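Local coordinates for nuclear movement protein (Encephalitozoon cuniculi, PDB 2O30) that probably binds unfolded proteins as a small cytoplasmic chaperone-like factor of the NudC type, built on a CS (p23-like) beta-sandwich domain, at residues I50-D59 / K78-V89. The protein carries 1 engineered substitution. Numbering follows the deposited sequence.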
loop_
_atom_site.group_PDB
_atom_site.type_symbol
_atom_site.label_atom_id
_atom_site.label_comp_id
_atom_site.label_asym_id
_atom_site.label_seq_id
_atom_site.Cartn_x
_atom_site.Cartn_y
_atom_site.Cartn_z
ATOM N N ILE A 50 4.990 -10.253 -1.914
ATOM C CA ILE A 50 5.940 -9.641 -2.858
ATOM C C ILE A 50 6.282 -8.238 -2.391
ATOM O O ILE A 50 5.404 -7.495 -1.941
ATOM C CB ILE A 50 5.368 -9.483 -4.275
ATOM C CG1 ILE A 50 4.995 -10.831 -4.877
ATOM C CG2 ILE A 50 6.371 -8.741 -5.181
ATOM C CD1 ILE A 50 4.272 -10.709 -6.217
ATOM N N ASP A 51 7.554 -7.880 -2.526
ATOM C CA ASP A 51 8.031 -6.537 -2.257
ATOM C C ASP A 51 9.165 -6.295 -3.240
ATOM O O ASP A 51 10.306 -6.678 -2.979
ATOM C CB ASP A 51 8.547 -6.445 -0.822
ATOM C CG ASP A 51 9.043 -5.055 -0.454
ATOM O OD1 ASP A 51 8.954 -4.113 -1.273
ATOM O OD2 ASP A 51 9.512 -4.904 0.687
ATOM N N GLY A 52 8.851 -5.693 -4.373
ATOM C CA GLY A 52 9.879 -5.490 -5.386
ATOM C C GLY A 52 9.473 -4.538 -6.472
ATOM O O GLY A 52 8.604 -3.684 -6.283
ATOM N N GLU A 53 10.117 -4.686 -7.626
ATOM C CA GLU A 53 9.861 -3.823 -8.750
ATOM C C GLU A 53 9.605 -4.715 -9.945
ATOM O O GLU A 53 10.385 -5.627 -10.209
ATOM C CB GLU A 53 11.078 -2.929 -9.007
ATOM C CG GLU A 53 10.902 -1.950 -10.136
ATOM C CD GLU A 53 11.925 -0.828 -10.071
ATOM O OE1 GLU A 53 13.142 -1.126 -10.114
ATOM O OE2 GLU A 53 11.503 0.350 -9.966
ATOM N N LEU A 54 8.504 -4.459 -10.644
ATOM C CA LEU A 54 8.130 -5.254 -11.802
ATOM C C LEU A 54 9.169 -5.023 -12.893
ATOM O O LEU A 54 9.763 -3.951 -12.955
ATOM C CB LEU A 54 6.751 -4.856 -12.308
ATOM C CG LEU A 54 5.562 -5.294 -11.436
ATOM C CD1 LEU A 54 4.264 -4.966 -12.164
ATOM C CD2 LEU A 54 5.613 -6.769 -11.157
ATOM N N LEU A 55 9.376 -6.023 -13.741
ATOM C CA LEU A 55 10.399 -5.933 -14.787
ATOM C C LEU A 55 10.158 -4.776 -15.765
ATOM O O LEU A 55 11.115 -4.090 -16.189
ATOM C CB LEU A 55 10.496 -7.264 -15.544
ATOM C CG LEU A 55 11.641 -7.315 -16.577
ATOM C CD1 LEU A 55 12.977 -7.068 -15.919
ATOM C CD2 LEU A 55 11.626 -8.645 -17.278
ATOM N N HIS A 56 8.899 -4.569 -16.147
ATOM C CA HIS A 56 8.522 -3.486 -17.057
ATOM C C HIS A 56 7.279 -2.760 -16.553
ATOM O O HIS A 56 6.622 -3.205 -15.599
ATOM C CB HIS A 56 8.247 -4.008 -18.470
ATOM C CG HIS A 56 9.400 -4.748 -19.075
ATOM N ND1 HIS A 56 10.568 -4.122 -19.453
ATOM C CD2 HIS A 56 9.570 -6.063 -19.348
ATOM C CE1 HIS A 56 11.407 -5.020 -19.942
ATOM N NE2 HIS A 56 10.828 -6.205 -19.887
ATOM N N GLU A 57 6.952 -1.658 -17.216
ATOM C CA GLU A 57 5.826 -0.827 -16.826
ATOM C C GLU A 57 4.466 -1.491 -17.036
ATOM O O GLU A 57 4.238 -2.238 -18.004
ATOM C CB GLU A 57 5.909 0.550 -17.514
ATOM C CG GLU A 57 7.028 1.399 -16.904
ATOM C CD GLU A 57 7.142 2.798 -17.484
ATOM O OE1 GLU A 57 6.105 3.463 -17.710
ATOM O OE2 GLU A 57 8.293 3.241 -17.695
ATOM N N VAL A 58 3.570 -1.237 -16.076
ATOM C CA VAL A 58 2.182 -1.676 -16.195
ATOM C C VAL A 58 1.227 -0.493 -16.046
ATOM O O VAL A 58 1.614 0.567 -15.548
ATOM C CB VAL A 58 1.839 -2.766 -15.151
ATOM C CG1 VAL A 58 2.703 -4.009 -15.408
ATOM C CG2 VAL A 58 2.069 -2.249 -13.746
ATOM N N ASP A 59 -0.004 -0.678 -16.505
ATOM C CA ASP A 59 -1.058 0.294 -16.276
ATOM C C ASP A 59 -1.596 0.089 -14.851
ATOM O O ASP A 59 -2.446 -0.760 -14.630
ATOM C CB ASP A 59 -2.165 0.107 -17.309
ATOM C CG ASP A 59 -3.330 1.070 -17.106
ATOM O OD1 ASP A 59 -3.284 1.897 -16.170
ATOM O OD2 ASP A 59 -4.299 0.988 -17.883
ATOM N N LYS A 78 -0.035 -4.871 -19.086
ATOM C CA LYS A 78 1.285 -4.357 -19.432
ATOM C C LYS A 78 1.151 -3.080 -20.260
ATOM O O LYS A 78 0.240 -2.975 -21.064
ATOM C CB LYS A 78 2.047 -5.386 -20.277
ATOM C CG LYS A 78 2.392 -6.692 -19.553
ATOM C CD LYS A 78 2.866 -7.726 -20.585
ATOM C CE LYS A 78 3.327 -9.027 -19.939
ATOM N NZ LYS A 78 3.747 -9.979 -21.064
ATOM N N LYS A 79 2.072 -2.145 -20.075
ATOM C CA LYS A 79 2.091 -0.934 -20.928
ATOM C C LYS A 79 2.501 -1.271 -22.355
ATOM O O LYS A 79 1.953 -0.717 -23.321
ATOM C CB LYS A 79 3.007 0.132 -20.329
ATOM C CG LYS A 79 2.305 1.034 -19.312
ATOM C CD LYS A 79 3.105 2.305 -19.005
ATOM C CE LYS A 79 2.622 2.954 -17.688
ATOM N NZ LYS A 79 3.498 4.120 -17.273
ATOM N N ARG A 80 3.444 -2.196 -22.491
ATOM C CA ARG A 80 3.930 -2.624 -23.799
ATOM C C ARG A 80 3.643 -4.106 -24.010
ATOM O O ARG A 80 3.819 -4.908 -23.080
ATOM C CB ARG A 80 5.434 -2.328 -23.895
ATOM C CG ARG A 80 5.994 -2.486 -25.283
ATOM C CD ARG A 80 7.410 -1.901 -25.413
ATOM N NE ARG A 80 7.817 -1.891 -26.815
ATOM C CZ ARG A 80 7.651 -0.863 -27.650
ATOM N NH1 ARG A 80 7.101 0.279 -27.236
ATOM N NH2 ARG A 80 8.048 -0.974 -28.910
ATOM N N ASN A 81 3.199 -4.478 -25.213
ATOM C CA ASN A 81 2.895 -5.878 -25.525
ATOM C C ASN A 81 4.152 -6.683 -25.875
ATOM O O ASN A 81 4.535 -6.789 -27.040
ATOM C CB ASN A 81 1.858 -6.003 -26.649
ATOM C CG ASN A 81 0.459 -5.607 -26.212
ATOM O OD1 ASN A 81 0.212 -5.313 -25.043
ATOM N ND2 ASN A 81 -0.471 -5.593 -27.162
ATOM N N GLU A 82 4.787 -7.256 -24.859
ATOM C CA GLU A 82 6.032 -7.997 -25.033
ATOM C C GLU A 82 6.097 -9.063 -23.941
ATOM O O GLU A 82 5.551 -8.866 -22.845
ATOM C CB GLU A 82 7.234 -7.045 -24.918
ATOM C CG GLU A 82 7.521 -6.542 -23.506
ATOM C CD GLU A 82 8.482 -5.362 -23.454
ATOM O OE1 GLU A 82 9.256 -5.191 -24.434
ATOM O OE2 GLU A 82 8.472 -4.624 -22.435
ATOM N N TRP A 83 6.748 -10.183 -24.238
ATOM C CA TRP A 83 6.975 -11.207 -23.211
ATOM C C TRP A 83 7.990 -10.696 -22.186
ATOM O O TRP A 83 8.931 -9.969 -22.528
ATOM C CB TRP A 83 7.398 -12.564 -23.811
ATOM C CG TRP A 83 6.509 -13.069 -24.889
ATOM C CD1 TRP A 83 6.834 -13.231 -26.211
ATOM C CD2 TRP A 83 5.149 -13.454 -24.761
ATOM N NE1 TRP A 83 5.764 -13.710 -26.906
ATOM C CE2 TRP A 83 4.707 -13.860 -26.040
ATOM C CE3 TRP A 83 4.247 -13.510 -23.682
ATOM C CZ2 TRP A 83 3.412 -14.324 -26.275
ATOM C CZ3 TRP A 83 2.959 -13.967 -23.922
ATOM C CH2 TRP A 83 2.548 -14.350 -25.211
ATOM N N TRP A 84 7.782 -11.058 -20.919
ATOM C CA TRP A 84 8.723 -10.733 -19.846
ATOM C C TRP A 84 9.488 -11.992 -19.476
ATOM O O TRP A 84 8.871 -13.040 -19.260
ATOM C CB TRP A 84 7.966 -10.299 -18.582
ATOM C CG TRP A 84 7.226 -8.994 -18.655
ATOM C CD1 TRP A 84 6.821 -8.302 -19.784
ATOM C CD2 TRP A 84 6.781 -8.228 -17.533
ATOM N NE1 TRP A 84 6.160 -7.144 -19.408
ATOM C CE2 TRP A 84 6.123 -7.080 -18.036
ATOM C CE3 TRP A 84 6.875 -8.403 -16.140
ATOM C CZ2 TRP A 84 5.554 -6.112 -17.193
ATOM C CZ3 TRP A 84 6.323 -7.436 -15.302
ATOM C CH2 TRP A 84 5.669 -6.302 -15.836
ATOM N N ASP A 85 10.813 -11.882 -19.398
ATOM C CA ASP A 85 11.679 -12.972 -18.930
ATOM C C ASP A 85 11.471 -13.342 -17.454
ATOM O O ASP A 85 11.657 -14.502 -17.056
ATOM C CB ASP A 85 13.156 -12.584 -19.108
ATOM C CG ASP A 85 13.620 -12.632 -20.555
ATOM O OD1 ASP A 85 12.808 -12.910 -21.472
ATOM O OD2 ASP A 85 14.827 -12.386 -20.772
ATOM N N SER A 86 11.135 -12.340 -16.639
ATOM C CA SER A 86 10.916 -12.549 -15.209
ATOM C C SER A 86 9.826 -11.576 -14.759
ATOM O O SER A 86 9.506 -10.627 -15.477
ATOM C CB SER A 86 12.214 -12.353 -14.423
ATOM O OG SER A 86 12.662 -11.006 -14.478
ATOM N N LEU A 87 9.245 -11.816 -13.583
ATOM C CA LEU A 87 8.210 -10.922 -13.067
ATOM C C LEU A 87 8.847 -9.645 -12.543
ATOM O O LEU A 87 8.332 -8.551 -12.766
ATOM C CB LEU A 87 7.465 -11.596 -11.917
ATOM C CG LEU A 87 6.371 -10.757 -11.255
ATOM C CD1 LEU A 87 5.238 -10.452 -12.255
ATOM C CD2 LEU A 87 5.821 -11.514 -10.039
ATOM N N LEU A 88 9.975 -9.806 -11.858
ATOM C CA LEU A 88 10.610 -8.712 -11.123
ATOM C C LEU A 88 11.993 -8.385 -11.687
ATOM O O LEU A 88 12.587 -9.197 -12.417
ATOM C CB LEU A 88 10.717 -9.065 -9.643
ATOM C CG LEU A 88 9.424 -9.409 -8.895
ATOM C CD1 LEU A 88 9.737 -9.781 -7.441
ATOM C CD2 LEU A 88 8.441 -8.264 -8.959
ATOM N N VAL A 89 12.481 -7.193 -11.353
ATOM C CA VAL A 89 13.798 -6.699 -11.799
ATOM C C VAL A 89 14.962 -7.618 -11.423
ATOM O O VAL A 89 14.935 -8.310 -10.403
ATOM C CB VAL A 89 14.057 -5.268 -11.274
ATOM C CG1 VAL A 89 15.561 -4.946 -11.210
ATOM C CG2 VAL A 89 13.323 -4.253 -12.133
HETATM O O HOH W 1 11.955 -9.110 -20.602
HETATM O O HOH W 2 5.472 -2.455 -20.333
#
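In this CS-domain beta sandwich, the chain after strand 71-78 folds back along the connection that leads from strand 47-51 to strand 58-59, and the indole of Trp-84 packs against Leu-54, Leu-55, His-56 and Val-58. His-56 turns a ring edge onto the indole face: the planes stand at 75° and the centroid of the five-membered indole ring lies 4.7 Å from that of the imidazole, a T-shaped pair. His-56 CD2 makes the approach, to Trp-84 CD1 and NE1, while Lys-78 CE lies toward the rim of the opposite indole face. Glu-82 OE2 is centred 3.4 Å above one imidazole face, and Leu-55 CG lies toward the rim of the other. A water links His-56 NE2 to Asp-85 N. Leu-54 CB touches Trp-84 CH2; its CG, anti to the carbonyl carbon (chi1 -73°), carries CD2 to 3.9 Å from Leu-87 CD1.

Backbone bonds flank this packing. Val-89 N donates to Glu-53 O (2.9 Å) and Leu-55 N to Leu-87 O. Lys-79 N donates to Glu-57 O (3.0 Å), which also accepts from a water held by Arg-80 N. Lys-79 runs extended past Glu-57 CB to a salt bridge, NZ to OE1 at 2.7 Å. Lys-78 NZ hydrogen-bonds Glu-82 O, Gln-11 OE1 and backbone Glu-12 O. Buried His-56 O has no polar partner. The carboxylate above His-56 may favour a protonated imidazole.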